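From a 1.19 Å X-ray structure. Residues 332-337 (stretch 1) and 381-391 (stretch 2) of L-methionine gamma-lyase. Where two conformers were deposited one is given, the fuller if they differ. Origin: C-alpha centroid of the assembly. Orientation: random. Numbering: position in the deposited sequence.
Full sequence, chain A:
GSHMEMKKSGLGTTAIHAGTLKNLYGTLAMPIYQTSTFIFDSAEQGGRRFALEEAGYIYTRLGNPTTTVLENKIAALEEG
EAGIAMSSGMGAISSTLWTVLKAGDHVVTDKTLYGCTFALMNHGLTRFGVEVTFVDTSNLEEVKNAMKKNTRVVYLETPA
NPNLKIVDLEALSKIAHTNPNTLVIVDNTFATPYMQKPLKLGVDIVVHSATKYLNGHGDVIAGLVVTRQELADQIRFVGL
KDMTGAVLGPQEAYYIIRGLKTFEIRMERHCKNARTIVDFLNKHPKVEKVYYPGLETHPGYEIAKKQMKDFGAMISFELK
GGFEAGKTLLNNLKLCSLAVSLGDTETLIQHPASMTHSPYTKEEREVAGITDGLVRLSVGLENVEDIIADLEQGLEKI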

ATOM      1  N   ASN A 332     -16.436 -29.228 -10.943  1.00 11.04           N
ATOM      2  CA  ASN A 332     -16.003 -29.267 -12.339  1.00 11.30           C
ATOM      3  C   ASN A 332     -15.789 -27.907 -12.993  1.00 11.22           C
ATOM      4  O   ASN A 332     -15.330 -27.848 -14.134  1.00 11.85           O
ATOM      5  CB  ASN A 332     -16.996 -30.090 -13.162  1.00 12.32           C
ATOM      6  CG  ASN A 332     -16.760 -31.567 -13.014  1.00 13.08           C
ATOM      7  OD1 ASN A 332     -15.871 -32.113 -13.666  1.00 15.47           O
ATOM      8  ND2 ASN A 332     -17.530 -32.218 -12.155  1.00 14.00           N
ATOM      9  N   LEU A 333     -16.124 -26.818 -12.295  1.00 10.75           N
ATOM     10  CA  LEU A 333     -15.973 -25.482 -12.894  1.00 10.77           C
ATOM     11  C   LEU A 333     -14.514 -25.062 -12.914  1.00 11.40           C
ATOM     12  O   LEU A 333     -13.770 -25.340 -11.975  1.00 12.58           O
ATOM     13  CB  LEU A 333     -16.838 -24.454 -12.170  1.00 10.32           C
ATOM     14  CG  LEU A 333     -18.345 -24.742 -12.247  1.00 10.15           C
ATOM     15  CD1 LEU A 333     -19.135 -23.795 -11.351  1.00  9.92           C
ATOM     16  CD2 LEU A 333     -18.841 -24.684 -13.678  1.00 10.24           C
ATOM     17  N   LYS A 334     -14.122 -24.431 -14.014  1.00 11.61           N
ATOM     18  CA  LYS A 334     -12.746 -23.982 -14.243  1.00 12.56           C
ATOM     19  C   LYS A 334     -12.567 -22.467 -14.269  1.00 11.93           C
ATOM     20  O   LYS A 334     -11.442 -21.989 -14.085  1.00 14.32           O
ATOM     21  CB  LYS A 334     -12.224 -24.558 -15.562  1.00 14.61           C
ATOM     22  CG  LYS A 334     -12.298 -26.078 -15.688  1.00 16.68           C
ATOM     23  CD  LYS A 334     -11.558 -26.781 -14.563  1.00 18.80           C
ATOM     24  CE  LYS A 334     -11.366 -28.270 -14.823  1.00 20.64           C
ATOM     25  NZ  LYS A 334     -12.651 -29.015 -14.790  1.00 22.47           N
ATOM     26  N   LEU A 335     -13.643 -21.721 -14.489  1.00  9.91           N
ATOM     27  CA  LEU A 335     -13.575 -20.265 -14.572  0.60  9.63           C
ATOM     28  C   LEU A 335     -14.204 -19.648 -13.327  1.00  9.02           C
ATOM     29  O   LEU A 335     -13.576 -18.812 -12.664  1.00  9.07           O
ATOM     30  CB  LEU A 335     -14.252 -19.771 -15.849  0.60  9.71           C
ATOM     31  CG  LEU A 335     -14.155 -18.267 -16.118  0.60  9.97           C
ATOM     32  CD1 LEU A 335     -12.701 -17.832 -16.208  0.60 10.25           C
ATOM     33  CD2 LEU A 335     -14.918 -17.911 -17.385  0.60  9.98           C
ATOM     34  N   CYS A 336     -15.431 -20.052 -13.001  1.00  8.35           N
ATOM     35  CA  CYS A 336     -16.086 -19.619 -11.779  1.00  8.30           C
ATOM     36  C   CYS A 336     -15.277 -20.104 -10.588  1.00  8.24           C
ATOM     37  O   CYS A 336     -14.816 -21.255 -10.583  1.00  9.83           O
ATOM     38  CB  CYS A 336     -17.474 -20.235 -11.696  1.00  8.35           C
ATOM     39  SG  CYS A 336     -18.583 -19.883 -13.084  1.00  8.86           S
ATOM     40  N   SER A 337     -15.126 -19.258  -9.569  1.00  7.59           N
ATOM     41  CA  SER A 337     -14.325 -19.598  -8.391  1.00  7.78           C
ATOM     42  C   SER A 337     -15.213 -19.948  -7.218  1.00  7.26           C
ATOM     43  O   SER A 337     -16.207 -19.271  -6.958  1.00  7.14           O
ATOM     44  CB  SER A 337     -13.427 -18.424  -8.012  1.00  8.30           C
ATOM     45  OG  SER A 337     -12.466 -18.143  -9.030  1.00  9.55           O
ATOM     46  N   LEU A 381     -17.271 -10.139 -14.407  1.00  5.77           N
ATOM     47  CA  LEU A 381     -17.075  -9.295 -15.590  1.00  5.83           C
ATOM     48  C   LEU A 381     -16.411 -10.022 -16.753  1.00  5.90           C
ATOM     49  O   LEU A 381     -16.116  -9.411 -17.768  1.00  6.24           O
ATOM     50  CB  LEU A 381     -16.246  -8.064 -15.205  1.00  5.94           C
ATOM     51  CG  LEU A 381     -16.805  -7.217 -14.067  1.00  6.28           C
ATOM     52  CD1 LEU A 381     -15.896  -6.036 -13.775  1.00  6.62           C
ATOM     53  CD2 LEU A 381     -18.215  -6.747 -14.363  1.00  6.49           C
ATOM     54  N   GLU A 382     -16.205 -11.326 -16.628  1.00  5.90           N
ATOM     55  CA  GLU A 382     -15.632 -12.101 -17.718  1.00  6.08           C
ATOM     56  C   GLU A 382     -16.548 -12.046 -18.938  1.00  6.31           C
ATOM     57  O   GLU A 382     -17.735 -11.688 -18.843  1.00  6.45           O
ATOM     58  CB  GLU A 382     -15.415 -13.558 -17.315  1.00  6.13           C
ATOM     59  CG  GLU A 382     -14.518 -13.760 -16.103  1.00  6.14           C
ATOM     60  CD  GLU A 382     -15.255 -13.875 -14.787  1.00  6.04           C
ATOM     61  OE1 GLU A 382     -16.432 -13.445 -14.721  1.00  5.95           O
ATOM     62  OE2 GLU A 382     -14.664 -14.408 -13.822  1.00  6.16           O
ATOM     63  N   ASN A 383     -16.011 -12.396 -20.102  1.00  6.57           N
ATOM     64  CA  ASN A 383     -16.870 -12.472 -21.286  1.00  6.90           C
ATOM     65  C   ASN A 383     -17.955 -13.512 -21.052  1.00  7.07           C
ATOM     66  O   ASN A 383     -17.685 -14.617 -20.583  1.00  7.26           O
ATOM     67  CB  ASN A 383     -16.060 -12.755 -22.522  1.00  7.00           C
ATOM     68  CG  ASN A 383     -15.113 -11.619 -22.817  1.00  7.18           C
ATOM     69  OD1 ASN A 383     -13.994 -11.586 -22.305  1.00  7.44           O
ATOM     70  ND2 ASN A 383     -15.580 -10.643 -23.586  1.00  7.67           N
ATOM     71  N   VAL A 384     -19.195 -13.117 -21.321  1.00  7.36           N
ATOM     72  CA  VAL A 384     -20.330 -13.942 -20.917  1.00  8.06           C
ATOM     73  C   VAL A 384     -20.306 -15.317 -21.592  1.00  8.29           C
ATOM     74  O   VAL A 384     -20.725 -16.309 -20.994  1.00  8.55           O
ATOM     75  CB  VAL A 384     -21.663 -13.208 -21.149  1.00  8.69           C
ATOM     76  CG1 VAL A 384     -22.019 -13.106 -22.618  1.00  9.20           C
ATOM     77  CG2 VAL A 384     -22.788 -13.854 -20.349  1.00  9.07           C
ATOM     78  N   GLU A 385     -19.778 -15.379 -22.812  1.00  8.59           N
ATOM     79  CA  GLU A 385     -19.673 -16.652 -23.533  1.00  9.46           C
ATOM     80  C   GLU A 385     -18.799 -17.622 -22.756  1.00  9.02           C
ATOM     81  O   GLU A 385     -19.048 -18.830 -22.766  1.00  9.11           O
ATOM     82  CB  GLU A 385     -19.090 -16.472 -24.941  1.00 10.92           C
ATOM     83  CG  GLU A 385     -19.904 -15.596 -25.889  1.00 12.46           C
ATOM     84  CD  GLU A 385     -19.739 -14.089 -25.705  1.00 13.37           C
ATOM     85  OE1 GLU A 385     -18.891 -13.642 -24.889  1.00 13.02           O
ATOM     86  OE2 GLU A 385     -20.462 -13.340 -26.404  1.00 16.17           O
ATOM     87  N   ASP A 386     -17.762 -17.108 -22.087  1.00  8.34           N
ATOM     88  CA  ASP A 386     -16.854 -17.949 -21.324  1.00  8.15           C
ATOM     89  C   ASP A 386     -17.482 -18.411 -20.011  1.00  7.80           C
ATOM     90  O   ASP A 386     -17.269 -19.550 -19.586  1.00  7.93           O
ATOM     91  CB  ASP A 386     -15.546 -17.192 -21.051  1.00  8.31           C
ATOM     92  CG  ASP A 386     -14.815 -16.802 -22.321  1.00  8.66           C
ATOM     93  OD1 ASP A 386     -14.895 -17.563 -23.328  1.00  9.99           O
ATOM     94  OD2 ASP A 386     -14.150 -15.741 -22.327  1.00  8.27           O
ATOM     95  N   ILE A 387     -18.241 -17.536 -19.352  1.00  7.58           N
ATOM     96  CA  ILE A 387     -18.923 -17.932 -18.128  1.00  7.58           C
ATOM     97  C   ILE A 387     -19.947 -19.031 -18.453  1.00  7.66           C
ATOM     98  O   ILE A 387     -20.006 -20.043 -17.764  1.00  7.86           O
ATOM     99  CB  ILE A 387     -19.621 -16.742 -17.433  1.00  7.28           C
ATOM    100  CG1 ILE A 387     -18.623 -15.604 -17.104  1.00  7.24           C
ATOM    101  CG2 ILE A 387     -20.300 -17.211 -16.150  1.00  7.58           C
ATOM    102  CD1 ILE A 387     -19.316 -14.315 -16.693  1.00  7.14           C
ATOM    103  N   ILE A 388     -20.732 -18.805 -19.501  1.00  7.92           N
ATOM    104  CA  ILE A 388     -21.731 -19.789 -19.926  1.00  8.62           C
ATOM    105  C   ILE A 388     -21.081 -21.098 -20.362  1.00  9.03           C
ATOM    106  O   ILE A 388     -21.579 -22.167 -19.999  1.00  9.20           O
ATOM    107  CB  ILE A 388     -22.685 -19.201 -20.981  1.00  9.11           C
ATOM    108  CG1 ILE A 388     -23.589 -18.165 -20.296  1.00  9.70           C
ATOM    109  CG2 ILE A 388     -23.536 -20.304 -21.621  1.00  9.37           C
ATOM    110  CD1 ILE A 388     -24.500 -17.365 -21.203  1.00  9.88           C
ATOM    111  N   ALA A 389     -19.979 -21.043 -21.100  1.00  8.80           N
ATOM    112  CA  ALA A 389     -19.304 -22.284 -21.498  1.00  9.08           C
ATOM    113  C   ALA A 389     -18.854 -23.080 -20.282  1.00  9.04           C
ATOM    114  O   ALA A 389     -18.955 -24.320 -20.260  1.00  9.33           O
ATOM    115  CB  ALA A 389     -18.137 -21.985 -22.423  1.00  9.37           C
ATOM    116  N   ASP A 390     -18.368 -22.387 -19.253  1.00  8.60           N
ATOM    117  CA  ASP A 390     -17.944 -23.056 -18.037  1.00  8.65           C
ATOM    118  C   ASP A 390     -19.130 -23.710 -17.326  1.00  8.88           C
ATOM    119  O   ASP A 390     -19.058 -24.874 -16.953  1.00  9.10           O
ATOM    120  CB  ASP A 390     -17.223 -22.059 -17.110  1.00  8.59           C
ATOM    121  CG  ASP A 390     -16.540 -22.711 -15.936  1.00  9.02           C
ATOM    122  OD1 ASP A 390     -15.958 -23.816 -16.112  1.00  9.55           O
ATOM    123  OD2 ASP A 390     -16.519 -22.099 -14.839  1.00  8.68           O
ATOM    124  N   LEU A 391     -20.203 -22.959 -17.121  1.00  8.80           N
ATOM    125  CA  LEU A 391     -21.406 -23.539 -16.514  1.00  9.26           C
ATOM    126  C   LEU A 391     -21.950 -24.706 -17.341  1.00 10.01           C
ATOM    127  O   LEU A 391     -22.339 -25.734 -16.773  1.00 10.77           O
ATOM    128  CB  LEU A 391     -22.480 -22.477 -16.350  1.00  9.06           C
ATOM    129  CG  LEU A 391     -22.165 -21.346 -15.362  1.00  9.22           C
ATOM    130  CD1 LEU A 391     -23.164 -20.214 -15.510  1.00  9.39           C
ATOM    131  CD2 LEU A 391     -22.137 -21.858 -13.934  1.00  9.59           C
TER

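A short irregular segment, Leu 333 to Cys 336, lies against the helix that begins at Val 384, and the contact buries 395 Å² in all, both sides summed. Glu 382 points toward stretch 1, but its carboxylate is hydrogen-bonded elsewhere in the structure; what it offers here is aliphatic, with CG 4.4 Å from Leu 335 CD2. Asn 383 occupies the N-cap position without a capping bond from its side chain, and its backbone O accepts from Asp 386 N (2.9 Å) as the helix starts. Val 384 and Glu 385 make no contact. At Asp 386, Leu 335 (chi1 t, chi2 p) lays CD2 against the helix, 3.6 Å from Asp 386 O and 3.8 Å from Asp 386 CB. The same methyl lies 4.4 Å from CG1 of Ile 387, whose CG2 is also 4.4 Å from Cys 336 SG, so the branched side chain meets two neighbours. Ile 388 and Ala 389 take no part.

Asp 390 is the polar centre of the contact. Buried, and with chi1 t, it directs its carboxylate at three successive backbone amides: OD1 accepts from Lys 334 N (2.9 Å, nearly linear at 175°), while OD2 accepts from both Leu 335 N (2.9 Å) and Cys 336 N (3.0 Å). A carboxylate suits this place: its two oxygens accept from three NH groups of a segment without regular helix or strand. Lys 334 itself turns its side-chain end away, and its NZ donates to Asn 332 O (3.0 Å). Leu 333 CD2 packs 3.3 Å from Asp 390 O and 4.3 Å from CD2 of Leu 391. Although Leu 391 starts away from stretch 1, its end returns, bringing CD2 to 4.2 Å from Cys 336 SG.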